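Local coordinates for protein putative peptidase (Bacteroides fragilis, PDB 5DYN) that probably cleaves and thereby activates the B. fragilis toxin as a clostripain-family cysteine protease, of which this chain is the N-terminal piece, at residues Y21-N26 with F115-E120. Sequence-based numbering, arbitrary orientation.
Sequences YMIAQN and FWSHGE. With NA (sodium ion), chain C; NA (sodium ion), chain D.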
loop_
_atom_site.group_PDB
_atom_site.type_symbol
_atom_site.label_atom_id
_atom_site.label_comp_id
_atom_site.label_asym_id
_atom_site.label_seq_id
_atom_site.Cartn_x
_atom_site.Cartn_y
_atom_site.Cartn_z
ATOM N N TYR A 21 6.053 -3.656 -10.084
ATOM C CA TYR A 21 6.948 -4.618 -9.454
ATOM C C TYR A 21 6.162 -5.768 -8.832
ATOM O O TYR A 21 5.525 -5.604 -7.793
ATOM C CB TYR A 21 7.808 -3.924 -8.392
ATOM C CG TYR A 21 9.069 -4.677 -8.024
ATOM C CD1 TYR A 21 9.032 -5.736 -7.125
ATOM C CD2 TYR A 21 10.294 -4.327 -8.574
ATOM C CE1 TYR A 21 10.180 -6.428 -6.790
ATOM C CE2 TYR A 21 11.450 -5.014 -8.242
ATOM C CZ TYR A 21 11.385 -6.061 -7.347
ATOM O OH TYR A 21 12.530 -6.748 -7.008
ATOM N N MET A 22 6.217 -6.934 -9.464
ATOM C CA MET A 22 5.420 -8.070 -9.018
ATOM C C MET A 22 6.242 -9.146 -8.319
ATOM O O MET A 22 6.903 -9.961 -8.966
ATOM C CB MET A 22 4.677 -8.691 -10.198
ATOM C CG MET A 22 3.925 -7.690 -11.044
ATOM S SD MET A 22 2.810 -8.510 -12.193
ATOM C CE MET A 22 2.600 -7.211 -13.388
ATOM N N ILE A 23 6.193 -9.144 -6.993
ATOM C CA ILE A 23 6.753 -10.235 -6.214
ATOM C C ILE A 23 5.694 -11.329 -6.135
ATOM O O ILE A 23 4.910 -11.388 -5.186
ATOM C CB ILE A 23 7.177 -9.772 -4.808
ATOM C CG1 ILE A 23 8.083 -8.543 -4.913
ATOM C CG2 ILE A 23 7.866 -10.901 -4.056
ATOM C CD1 ILE A 23 8.440 -7.923 -3.579
ATOM N N ALA A 24 5.665 -12.185 -7.151
ATOM C CA ALA A 24 4.575 -13.141 -7.313
ATOM C C ALA A 24 4.982 -14.579 -7.001
ATOM O O ALA A 24 4.212 -15.509 -7.241
ATOM C CB ALA A 24 4.021 -13.052 -8.725
ATOM N N GLN A 25 6.182 -14.767 -6.463
ATOM C CA GLN A 25 6.646 -16.107 -6.119
ATOM C C GLN A 25 6.032 -16.535 -4.792
ATOM O O GLN A 25 6.722 -16.704 -3.784
ATOM C CB GLN A 25 8.173 -16.161 -6.060
ATOM C CG GLN A 25 8.739 -17.572 -6.000
ATOM C CD GLN A 25 10.230 -17.595 -6.232
ATOM O OE1 GLN A 25 10.719 -17.059 -7.223
ATOM N NE2 GLN A 25 10.967 -18.202 -5.309
ATOM N N ASN A 26 4.717 -16.710 -4.812
ATOM C CA ASN A 26 3.955 -17.009 -3.616
ATOM C C ASN A 26 2.585 -17.543 -3.993
ATOM O O ASN A 26 2.385 -18.011 -5.114
ATOM C CB ASN A 26 3.829 -15.761 -2.742
ATOM C CG ASN A 26 3.462 -14.527 -3.544
ATOM O OD1 ASN A 26 2.581 -14.571 -4.401
ATOM N ND2 ASN A 26 4.154 -13.422 -3.284
ATOM N N PHE A 115 3.306 -1.686 -6.595
ATOM C CA PHE A 115 3.864 -2.747 -5.770
ATOM C C PHE A 115 2.875 -3.898 -5.639
ATOM O O PHE A 115 1.827 -3.770 -5.003
ATOM C CB PHE A 115 4.256 -2.189 -4.405
ATOM C CG PHE A 115 5.329 -1.141 -4.476
ATOM C CD1 PHE A 115 5.005 0.191 -4.692
ATOM C CD2 PHE A 115 6.664 -1.489 -4.349
ATOM C CE1 PHE A 115 5.992 1.158 -4.766
ATOM C CE2 PHE A 115 7.655 -0.525 -4.420
ATOM C CZ PHE A 115 7.318 0.797 -4.628
ATOM N N TRP A 116 3.233 -5.024 -6.250
ATOM C CA TRP A 116 2.329 -6.150 -6.456
ATOM C C TRP A 116 2.819 -7.389 -5.715
ATOM O O TRP A 116 3.734 -8.071 -6.190
ATOM C CB TRP A 116 2.213 -6.444 -7.958
ATOM C CG TRP A 116 1.026 -7.268 -8.390
ATOM C CD1 TRP A 116 -0.093 -6.815 -9.032
ATOM C CD2 TRP A 116 0.855 -8.687 -8.244
ATOM N NE1 TRP A 116 -0.949 -7.859 -9.287
ATOM C CE2 TRP A 116 -0.393 -9.018 -8.811
ATOM C CE3 TRP A 116 1.634 -9.708 -7.686
ATOM C CZ2 TRP A 116 -0.882 -10.323 -8.831
ATOM C CZ3 TRP A 116 1.146 -11.002 -7.706
ATOM C CH2 TRP A 116 -0.101 -11.298 -8.277
ATOM N N SER A 117 2.215 -7.676 -4.562
ATOM C CA SER A 117 2.560 -8.863 -3.775
ATOM C C SER A 117 1.658 -9.015 -2.552
ATOM O O SER A 117 0.608 -8.382 -2.460
ATOM C CB SER A 117 4.021 -8.807 -3.320
ATOM O OG SER A 117 4.467 -10.077 -2.889
ATOM N N HIS A 118 2.076 -9.863 -1.618
ATOM C CA HIS A 118 1.449 -9.920 -0.301
ATOM C C HIS A 118 1.917 -8.729 0.524
ATOM O O HIS A 118 3.003 -8.198 0.294
ATOM C CB HIS A 118 1.784 -11.226 0.424
ATOM C CG HIS A 118 0.957 -12.392 -0.019
ATOM N ND1 HIS A 118 -0.417 -12.409 0.080
ATOM C CD2 HIS A 118 1.312 -13.586 -0.550
ATOM C CE1 HIS A 118 -0.875 -13.560 -0.380
ATOM N NE2 HIS A 118 0.153 -14.293 -0.767
ATOM N N GLY A 119 1.101 -8.314 1.484
ATOM C CA GLY A 119 1.415 -7.150 2.286
ATOM C C GLY A 119 1.091 -7.343 3.753
ATOM O O GLY A 119 0.167 -8.076 4.106
ATOM N N GLU A 120 1.862 -6.677 4.606
ATOM C CA GLU A 120 1.692 -6.777 6.048
ATOM C C GLU A 120 2.251 -5.516 6.706
ATOM O O GLU A 120 3.066 -5.587 7.625
ATOM C CB GLU A 120 2.380 -8.037 6.586
ATOM C CG GLU A 120 2.068 -8.399 8.039
ATOM C CD GLU A 120 0.633 -8.840 8.249
ATOM O OE1 GLU A 120 0.343 -10.041 8.055
ATOM O OE2 GLU A 120 -0.204 -7.986 8.611
HETATM NA NA NA C . 12.355 -15.394 -6.586
HETATM NA NA NA D . 10.404 -17.043 -9.651
#
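Met22 and Trp116 pair as parallel strand neighbours, and their side chains make the tight half of this contact. With Trp116 CG anti to its backbone N (chi1 -162°), the indole lies where Met22 SD can sit over one face, 4.4 Å from the centroid of the five-membered ring: a Met-aromatic contact. Met22 CG packs on Trp116 CB at 3.7 Å, and the Ala24 methyl meets the benzene part obliquely, CB to CZ3 3.7 Å. Helix 29-43 covers this side, and its Asp35 OD2 accepts a hydrogen bond from the indole NE1. Beneath the side chains, Trp116 N donates to Tyr21 O (2.8 Å), while the return bond from Ile23 N to Trp116 O is weak.

Further along, polar groups join the two segments. Ile23 O accepts two bonds: Ser117 OG at 2.7 Å, in the carbonyl plane on a lone pair, and Asn26 ND2 at 2.9 Å, tilted 35° from that plane. Backbone atoms of Gln4 of the other protein chain hydrogen-bond to Ser117 OG and Asn26 ND2. At the looser, partly exposed margin the His118 and Asn26 side chains pass in opposite directions, CD2 to CG 3.8 Å, while His118 NE2 hydrogen-bonds to Ser27 OG. Gln25 turns away, its OE1 bridging two sodium ions.

His118-Gly119 lies just beyond strand 110-116, as the His-Gly of clan CD peptidases does, consistent with a catalytic histidine; the Ile23 carbonyl, holding Ser117 next to it, probably helps fix that loop.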